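Nitroreductase family protein (Lactobacillus plantarum, PDB 4QLX) probably catalyses, with FMN as cofactor, the NADH-dependent reduction of 10-oxo-(11E)-octadecenoate to 10-oxooctadecanoate in a pathway that saturates polyunsaturated fatty acids. Local coordinates at residues V32-G35 against R36-Q40; N167-S170 against G171-F174; K176-T180 against L181-P185. All blocks are in the same frame, centred on the assembly; numbering follows the deposited sequence.

Contact 1: V32-G35 against R36-Q40; sequences VKIG and RDELQ
Ile34 sets its CG2 methyl between Glu38 and Leu39 of the first helical turn. Ile34 CG2 lies 3.6 Å from Glu38 OE1 and 3.9 Å from Leu39 CG. It reaches them because CG2 is anti to the backbone N of Ile34, with CG1 at chi1 -58°. On the Glu38 side it also meets CB, so the carboxylate chain runs over an apolar methyl before its oxygens find polar partners.

Gly35 is the N-cap of helix 36-46. Gly35 O accepts from Leu39 N at 3.0 Å, and this is the bond that closes the turn. A water bridges the cap to the side chain of Glu38. The water oxygen accepts from Gly35 N at 2.8 Å and donates to Glu38 OE1 at 2.7 Å. Glu38 is extended to reach that water, with CG anti to its own N (chi1 -175°).

The carboxylate has further partners. OE1 is also hydrogen-bonded to Tyr164 OH, and OE2 to His162 ND1, which holds its orientation. Arg36 touches Gly35 with its CB, and its NH2 forms a salt bridge with Asp64.

The contact thus marks the start of helix 36-46 after the loop that follows helix 15-20. Glu38 ties this start to the link between helix 137-161 and strand 165-169, and Arg36 ties it to Asp64, just after strand 58-63.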
loop_
_atom_site.group_PDB
_atom_site.type_symbol
_atom_site.label_atom_id
_atom_site.label_comp_id
_atom_site.label_asym_id
_atom_site.label_seq_id
_atom_site.Cartn_x
_atom_site.Cartn_y
_atom_site.Cartn_z
ATOM N N VAL A 32 -5.103 15.330 -21.841
ATOM C CA VAL A 32 -4.545 15.895 -20.613
ATOM C C VAL A 32 -3.179 15.293 -20.322
ATOM O O VAL A 32 -2.976 14.070 -20.332
ATOM C CB VAL A 32 -5.474 15.704 -19.391
ATOM C CG1 VAL A 32 -6.890 16.156 -19.723
ATOM C CG2 VAL A 32 -5.476 14.282 -18.947
ATOM N N LYS A 33 -2.224 16.182 -20.100
ATOM C CA LYS A 33 -0.873 15.770 -19.786
ATOM C C LYS A 33 -0.530 16.291 -18.392
ATOM O O LYS A 33 -0.992 17.355 -17.971
ATOM C CB LYS A 33 0.114 16.276 -20.853
ATOM C CG LYS A 33 1.359 16.939 -20.292
ATOM C CD LYS A 33 2.310 17.413 -21.392
ATOM C CE LYS A 33 3.535 18.099 -20.782
ATOM N NZ LYS A 33 4.387 17.163 -19.982
ATOM N N ILE A 34 0.237 15.507 -17.652
ATOM C CA ILE A 34 0.686 15.938 -16.343
ATOM C C ILE A 34 2.151 16.348 -16.461
ATOM O O ILE A 34 2.971 15.581 -16.958
ATOM C CB ILE A 34 0.487 14.823 -15.301
ATOM C CG1 ILE A 34 -0.995 14.418 -15.263
ATOM C CG2 ILE A 34 0.979 15.274 -13.917
ATOM C CD1 ILE A 34 -1.277 13.096 -14.555
ATOM N N GLY A 35 2.461 17.572 -16.041
ATOM C CA GLY A 35 3.832 18.060 -16.040
ATOM C C GLY A 35 4.732 17.169 -15.200
ATOM O O GLY A 35 4.284 16.575 -14.219
ATOM N N ARG A 36 5.997 17.060 -15.588
ATOM C CA ARG A 36 6.924 16.190 -14.868
ATOM C C ARG A 36 7.200 16.725 -13.470
ATOM O O ARG A 36 7.562 15.970 -12.564
ATOM C CB ARG A 36 8.226 16.013 -15.656
ATOM C CG ARG A 36 8.062 15.127 -16.879
ATOM C CD ARG A 36 9.379 14.916 -17.591
ATOM N NE ARG A 36 9.310 13.844 -18.582
ATOM C CZ ARG A 36 10.368 13.366 -19.227
ATOM N NH1 ARG A 36 11.571 13.866 -18.976
ATOM N NH2 ARG A 36 10.233 12.387 -20.112
ATOM N N ASP A 37 7.004 18.020 -13.272
ATOM C CA ASP A 37 7.187 18.570 -11.938
ATOM C C ASP A 37 6.080 18.071 -11.012
ATOM O O ASP A 37 6.344 17.711 -9.864
ATOM C CB ASP A 37 7.229 20.096 -11.978
ATOM C CG ASP A 37 8.439 20.614 -12.742
ATOM O OD1 ASP A 37 9.441 19.867 -12.838
ATOM O OD2 ASP A 37 8.385 21.751 -13.259
ATOM N N GLU A 38 4.846 18.016 -11.505
ATOM C CA GLU A 38 3.779 17.459 -10.673
ATOM C C GLU A 38 3.961 15.950 -10.496
ATOM O O GLU A 38 3.672 15.412 -9.421
ATOM C CB GLU A 38 2.390 17.764 -11.236
ATOM C CG GLU A 38 1.272 17.286 -10.300
ATOM C CD GLU A 38 -0.118 17.684 -10.744
ATOM O OE1 GLU A 38 -0.303 18.030 -11.928
ATOM O OE2 GLU A 38 -1.037 17.657 -9.899
ATOM N N LEU A 39 4.464 15.267 -11.520
ATOM C CA LEU A 39 4.735 13.839 -11.383
ATOM C C LEU A 39 5.763 13.591 -10.278
ATOM O O LEU A 39 5.615 12.654 -9.489
ATOM C CB LEU A 39 5.232 13.233 -12.698
ATOM C CG LEU A 39 4.208 13.012 -13.822
ATOM C CD1 LEU A 39 4.938 12.527 -15.073
ATOM C CD2 LEU A 39 3.135 12.007 -13.422
ATOM N N GLN A 40 6.797 14.428 -10.236
ATOM C CA GLN A 40 7.844 14.316 -9.214
ATOM C C GLN A 40 7.272 14.582 -7.837
ATOM O O GLN A 40 7.667 13.951 -6.855
ATOM C CB GLN A 40 8.986 15.302 -9.482
ATOM C CG GLN A 40 9.800 14.999 -10.705
ATOM C CD GLN A 40 11.009 15.918 -10.841
ATOM O OE1 GLN A 40 10.923 17.143 -10.652
ATOM N NE2 GLN A 40 12.141 15.329 -11.169
HETATM O O HOH W 1 0.728 18.899 -14.218
#

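Contact 2: N167-S170 against G171-F174; sequences NAFS and GIDF. With FMN (flavin mononucleotide), chain C; KTC (10-oxooctadecanoic acid), chain I.
Ser170 O and the ring of Phe174 meet where the chain leaves strand 165-169. Phe174 CZ is 3.3 Å from Ser170 O, which approaches the ring obliquely. Ile172 CG1 covers one face of this ring, over its centre and 3.6 Å above the plane. CG1 lies between the backbone N and the carbonyl carbon of Ile172 (chi1 60°), which also brings it close to Ser170 O. Ile172 CG2 lies at the edge of the Phe169 ring, 4.1 Å from Phe169 CE2; the Ile172 and Phe169 side chains cross at about a right angle. This apolar part is packed against the sheet: Phe169 touches Ile90, and Ile172 touches Phe92 and Pro190.

Gly171 is the centre of an inverse gamma turn, closed by a weak bond from Ile172 N to Ser170 O. In this nitroreductase-family protein the strand end and turn form one wall of the FMN site. Ser170 N donates to FMN N5 at 3.1 Å with a fairly straight bond (152°). Gly171 N gives a weak bond to FMN O4. The missing side chain matters here, since a CB on Gly171 would clash with O4. Upstream, Asn167 ND2 lies 3.4 Å from FMN C1', while its OD1 accepts from Gln83.

On the side facing the fatty acid the contact is van der Waals, without the hydrogen bonds that hold the flavin. Atom C of the 10-oxooctadecanoic acid, its terminal methyl, lies in the plane of the Phe174 ring at its edge, 3.4 Å from Phe174 CE2. Ser170 OG touches C5 of the same ligand. The ligand is hydrogen-bonded to Cys53 N and Arg120 NE of the second subunit. Phe174 itself remains partly exposed.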
loop_
_atom_site.group_PDB
_atom_site.type_symbol
_atom_site.label_atom_id
_atom_site.label_comp_id
_atom_site.label_asym_id
_atom_site.label_seq_id
_atom_site.Cartn_x
_atom_site.Cartn_y
_atom_site.Cartn_z
ATOM N N ASN A 167 -4.344 3.158 -12.578
ATOM C CA ASN A 167 -4.446 1.713 -12.572
ATOM C C ASN A 167 -3.097 1.126 -12.221
ATOM O O ASN A 167 -2.080 1.516 -12.803
ATOM C CB ASN A 167 -4.920 1.186 -13.935
ATOM C CG ASN A 167 -4.772 -0.327 -14.065
ATOM O OD1 ASN A 167 -4.063 -0.825 -14.940
ATOM N ND2 ASN A 167 -5.438 -1.064 -13.183
ATOM N N ALA A 168 -3.085 0.207 -11.257
ATOM C CA ALA A 168 -1.885 -0.563 -10.949
ATOM C C ALA A 168 -1.925 -1.811 -11.803
ATOM O O ALA A 168 -3.007 -2.353 -12.058
ATOM C CB ALA A 168 -1.805 -0.906 -9.449
ATOM N N PHE A 169 -0.771 -2.242 -12.315
ATOM C CA PHE A 169 -0.753 -3.434 -13.167
ATOM C C PHE A 169 0.586 -4.161 -13.141
ATOM O O PHE A 169 1.642 -3.534 -13.155
ATOM C CB PHE A 169 -1.127 -3.082 -14.618
ATOM C CG PHE A 169 -0.104 -2.243 -15.333
ATOM C CD1 PHE A 169 -0.171 -0.858 -15.279
ATOM C CD2 PHE A 169 0.911 -2.838 -16.068
ATOM C CE1 PHE A 169 0.756 -0.079 -15.936
ATOM C CE2 PHE A 169 1.851 -2.066 -16.726
ATOM C CZ PHE A 169 1.773 -0.676 -16.659
ATOM N N SER A 170 0.532 -5.490 -13.097
ATOM C CA SER A 170 1.738 -6.304 -13.144
ATOM C C SER A 170 1.676 -7.301 -14.292
ATOM O O SER A 170 2.459 -8.251 -14.331
ATOM C CB SER A 170 1.947 -7.035 -11.816
ATOM O OG SER A 170 0.897 -7.968 -11.594
ATOM N N GLY A 171 0.758 -7.069 -15.234
ATOM C CA GLY A 171 0.665 -7.899 -16.427
ATOM C C GLY A 171 1.801 -7.535 -17.358
ATOM O O GLY A 171 1.615 -6.772 -18.313
ATOM N N ILE A 172 2.993 -8.048 -17.056
ATOM C CA ILE A 172 4.195 -7.666 -17.781
ATOM C C ILE A 172 5.062 -8.863 -18.115
ATOM O O ILE A 172 4.821 -9.963 -17.645
ATOM C CB ILE A 172 5.035 -6.658 -16.977
ATOM C CG1 ILE A 172 5.461 -7.273 -15.635
ATOM C CG2 ILE A 172 4.247 -5.376 -16.752
ATOM C CD1 ILE A 172 6.419 -6.395 -14.816
ATOM N N ASP A 173 6.071 -8.636 -18.945
ATOM C CA ASP A 173 7.086 -9.639 -19.221
ATOM C C ASP A 173 8.169 -9.531 -18.148
ATOM O O ASP A 173 9.053 -8.679 -18.229
ATOM C CB ASP A 173 7.663 -9.434 -20.625
ATOM C CG ASP A 173 8.623 -10.538 -21.043
ATOM O OD1 ASP A 173 9.397 -11.038 -20.205
ATOM O OD2 ASP A 173 8.603 -10.912 -22.228
ATOM N N PHE A 174 8.108 -10.404 -17.150
ATOM C CA PHE A 174 8.978 -10.264 -15.989
ATOM C C PHE A 174 10.445 -10.553 -16.287
ATOM O O PHE A 174 11.322 -10.104 -15.560
ATOM C CB PHE A 174 8.489 -11.163 -14.859
ATOM C CG PHE A 174 7.294 -10.614 -14.139
ATOM C CD1 PHE A 174 7.455 -9.727 -13.082
ATOM C CD2 PHE A 174 6.008 -10.973 -14.517
ATOM C CE1 PHE A 174 6.356 -9.208 -12.419
ATOM C CE2 PHE A 174 4.908 -10.455 -13.854
ATOM C CZ PHE A 174 5.084 -9.573 -12.804
HETATM N N1 FMN C . -5.461 -4.386 -14.103
HETATM C C2 FMN C . -5.245 -4.604 -15.448
HETATM O O2 FMN C . -6.062 -4.223 -16.276
HETATM N N3 FMN C . -4.120 -5.247 -15.890
HETATM C C4 FMN C . -3.189 -5.678 -14.975
HETATM O O4 FMN C . -2.185 -6.263 -15.356
HETATM C C4A FMN C . -3.402 -5.477 -13.621
HETATM N N5 FMN C . -2.465 -5.918 -12.722
HETATM C C5A FMN C . -2.635 -5.708 -11.375
HETATM C C6 FMN C . -1.645 -6.169 -10.526
HETATM C C7 FMN C . -1.770 -5.975 -9.162
HETATM C C7M FMN C . -0.705 -6.458 -8.230
HETATM C C8 FMN C . -2.886 -5.327 -8.664
HETATM C C8M FMN C . -2.966 -5.135 -7.186
HETATM C C9 FMN C . -3.886 -4.858 -9.524
HETATM C C9A FMN C . -3.763 -5.052 -10.901
HETATM N N10 FMN C . -4.730 -4.618 -11.820
HETATM C C10 FMN C . -4.535 -4.828 -13.174
HETATM C "C1'" FMN C . -5.987 -3.906 -11.388
HETATM C "C2'" FMN C . -6.953 -4.919 -10.733
HETATM O "O2'" FMN C . -7.572 -5.731 -11.709
HETATM C "C3'" FMN C . -8.021 -4.236 -9.882
HETATM O "O3'" FMN C . -7.380 -3.641 -8.767
HETATM C "C4'" FMN C . -9.099 -5.185 -9.336
HETATM O "O4'" FMN C . -9.869 -5.782 -10.359
HETATM C "C5'" FMN C . -10.030 -4.435 -8.386
HETATM O "O5'" FMN C . -10.649 -3.345 -9.035
HETATM P P FMN C . -10.435 -1.845 -8.479
HETATM O O1P FMN C . -11.186 -0.925 -9.417
HETATM O O2P FMN C . -8.954 -1.505 -8.469
HETATM O O3P FMN C . -10.986 -1.709 -7.077
HETATM O O1 KTC I . -13.639 -3.440 -19.468
HETATM C C17 KTC I . -13.040 -3.320 -18.402
HETATM O O KTC I . -13.211 -2.226 -17.656
HETATM C C16 KTC I . -12.114 -4.410 -17.919
HETATM C C15 KTC I . -12.593 -4.895 -16.559
HETATM C C14 KTC I . -11.410 -5.193 -15.650
HETATM C C13 KTC I . -10.575 -6.345 -16.190
HETATM C C12 KTC I . -9.464 -6.717 -15.221
HETATM C C11 KTC I . -8.915 -8.098 -15.553
HETATM C C10 KTC I . -7.788 -8.490 -14.594
HETATM C C9 KTC I . -6.521 -7.703 -14.885
HETATM C C8 KTC I . -5.544 -7.980 -13.772
HETATM O O2 KTC I . -5.788 -7.612 -12.626
HETATM C C7 KTC I . -4.271 -8.729 -14.082
HETATM C C6 KTC I . -3.477 -8.893 -12.794
HETATM C C5 KTC I . -1.996 -9.019 -13.112
HETATM C C4 KTC I . -1.598 -10.485 -13.183
HETATM C C3 KTC I . -0.388 -10.606 -14.090
HETATM C C2 KTC I . 0.627 -11.581 -13.521
HETATM C C1 KTC I . 1.440 -12.231 -14.642
HETATM C C KTC I . 2.062 -11.221 -15.588
#

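Contact 3: K176-T180 against L181-P185; sequences KMIPT and LGLDP
Met177 and Leu181 carry the apolar contact on one side of this helix end. Met177 SD lies 3.7 Å from Leu181 CG and also touches both methyls. The methionine chain, bent at chi2 and chi3, turns its sulfur there. Ile178 packs on the outgoing chain. Ile178 CG2 is 3.8 Å from Leu183 CB and also meets Pro185.

With an alanine at Leu181, a gap would probably open beside the Met177 sulfur, and packing on Phe92 and Val61 of the sheet would be lost.

Backbone bonds hold the turn. Leu181 N donates to Met177 O at 2.9 Å, and more weakly to Ile178 O. Leu183 N also reaches Ile178 O, at 3.1 Å. Gly182 N binds Pro179 O at 2.8 Å.

One side-chain bond lies at the start of the helix. Thr180 OG1 donates to Lys176 O at 2.8 Å. That oxygen also takes Thr180 N, so two donors from one residue grip it.

Gly182 has positive phi (75°), which favours glycine. Together with the bonds from Leu183 N and Gly182 N back into the last turn, this makes a Schellman motif, ending helix 177-181 before the chain turns into strand 188-197.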
loop_
_atom_site.group_PDB
_atom_site.type_symbol
_atom_site.label_atom_id
_atom_site.label_comp_id
_atom_site.label_asym_id
_atom_site.label_seq_id
_atom_site.Cartn_x
_atom_site.Cartn_y
_atom_site.Cartn_z
ATOM N N LYS A 176 11.868 -9.547 -19.065
ATOM C CA LYS A 176 12.322 -8.514 -20.004
ATOM C C LYS A 176 12.249 -7.090 -19.475
ATOM O O LYS A 176 12.905 -6.193 -20.018
ATOM C CB LYS A 176 11.506 -8.570 -21.303
ATOM C CG LYS A 176 11.985 -9.575 -22.312
ATOM C CD LYS A 176 11.160 -9.482 -23.591
ATOM C CE LYS A 176 11.278 -8.112 -24.233
ATOM N NZ LYS A 176 10.431 -8.000 -25.454
ATOM N N MET A 177 11.439 -6.866 -18.443
ATOM C CA MET A 177 11.142 -5.499 -18.025
ATOM C C MET A 177 12.375 -4.730 -17.550
ATOM O O MET A 177 12.575 -3.584 -17.940
ATOM C CB MET A 177 10.077 -5.483 -16.930
ATOM C CG MET A 177 9.695 -4.073 -16.469
ATOM S SD MET A 177 9.137 -2.953 -17.784
ATOM C CE MET A 177 7.501 -3.596 -18.124
ATOM N N ILE A 178 13.199 -5.345 -16.713
ATOM C CA ILE A 178 14.342 -4.621 -16.164
ATOM C C ILE A 178 15.313 -4.188 -17.272
ATOM O O ILE A 178 15.720 -3.026 -17.302
ATOM C CB ILE A 178 15.088 -5.447 -15.077
ATOM C CG1 ILE A 178 14.203 -5.624 -13.843
ATOM C CG2 ILE A 178 16.398 -4.772 -14.675
ATOM C CD1 ILE A 178 13.738 -4.322 -13.212
ATOM N N PRO A 179 15.678 -5.098 -18.192
ATOM C CA PRO A 179 16.583 -4.617 -19.241
ATOM C C PRO A 179 15.919 -3.601 -20.163
ATOM O O PRO A 179 16.576 -2.647 -20.582
ATOM C CB PRO A 179 16.951 -5.894 -19.999
ATOM C CG PRO A 179 16.728 -6.995 -19.017
ATOM C CD PRO A 179 15.522 -6.564 -18.246
ATOM N N THR A 180 14.633 -3.795 -20.451
ATOM C CA THR A 180 13.849 -2.833 -21.230
ATOM C C THR A 180 13.904 -1.434 -20.621
ATOM O O THR A 180 13.924 -0.442 -21.339
ATOM C CB THR A 180 12.366 -3.279 -21.348
ATOM O OG1 THR A 180 12.290 -4.490 -22.111
ATOM C CG2 THR A 180 11.513 -2.209 -22.028
ATOM N N LEU A 181 13.949 -1.352 -19.293
ATOM C CA LEU A 181 14.009 -0.056 -18.619
ATOM C C LEU A 181 15.451 0.458 -18.503
ATOM O O LEU A 181 15.686 1.584 -18.068
ATOM C CB LEU A 181 13.369 -0.146 -17.229
ATOM C CG LEU A 181 11.881 -0.509 -17.157
ATOM C CD1 LEU A 181 11.423 -0.637 -15.712
ATOM C CD2 LEU A 181 11.026 0.505 -17.891
ATOM N N GLY A 182 16.411 -0.372 -18.900
ATOM C CA GLY A 182 17.813 0.007 -18.840
ATOM C C GLY A 182 18.353 -0.028 -17.420
ATOM O O GLY A 182 19.356 0.609 -17.116
ATOM N N LEU A 183 17.690 -0.790 -16.557
ATOM C CA LEU A 183 18.076 -0.900 -15.154
ATOM C C LEU A 183 19.012 -2.081 -14.932
ATOM O O LEU A 183 18.968 -3.045 -15.682
ATOM C CB LEU A 183 16.832 -1.049 -14.272
ATOM C CG LEU A 183 15.887 0.153 -14.160
ATOM C CD1 LEU A 183 14.657 -0.234 -13.334
ATOM C CD2 LEU A 183 16.595 1.356 -13.548
ATOM N N ASP A 184 19.844 -1.990 -13.895
ATOM C CA ASP A 184 20.787 -3.038 -13.509
ATOM C C ASP A 184 20.060 -4.316 -13.116
ATOM O O ASP A 184 19.391 -4.366 -12.084
ATOM C CB ASP A 184 21.654 -2.540 -12.353
ATOM C CG ASP A 184 22.814 -3.482 -12.004
ATOM O OD1 ASP A 184 22.922 -4.599 -12.557
ATOM O OD2 ASP A 184 23.628 -3.083 -11.139
ATOM N N PRO A 185 20.190 -5.361 -13.940
ATOM C CA PRO A 185 19.530 -6.639 -13.680
ATOM C C PRO A 185 20.060 -7.351 -12.433
ATOM O O PRO A 185 19.341 -8.131 -11.813
ATOM C CB PRO A 185 19.841 -7.444 -14.936
ATOM C CG PRO A 185 21.094 -6.861 -15.465
ATOM C CD PRO A 185 20.974 -5.394 -15.188
#

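Overall arrangement
Contact 2 is the buried one, while contacts 1 and 3 are partly buried and have exposed residues. Contacts 2 and 3 follow each other in the chain and touch, Ile172 CG2 packing 4.0 Å from Met177 CE. They share the sheet as support, both resting on strands 89-96 and 188-197. Contact 1 stands apart, its centre about 22 Å from that of contact 2 and about 24 Å from that of contact 3. Contact 1 is the start of helix 36-46 and contact 3 the end of helix 177-181. Contact 1 adds a carboxylate and a water to its backbone bond; contact 3 relies on backbone bonds and apolar side chains. Contact 2 alone touches FMN and the fatty acid.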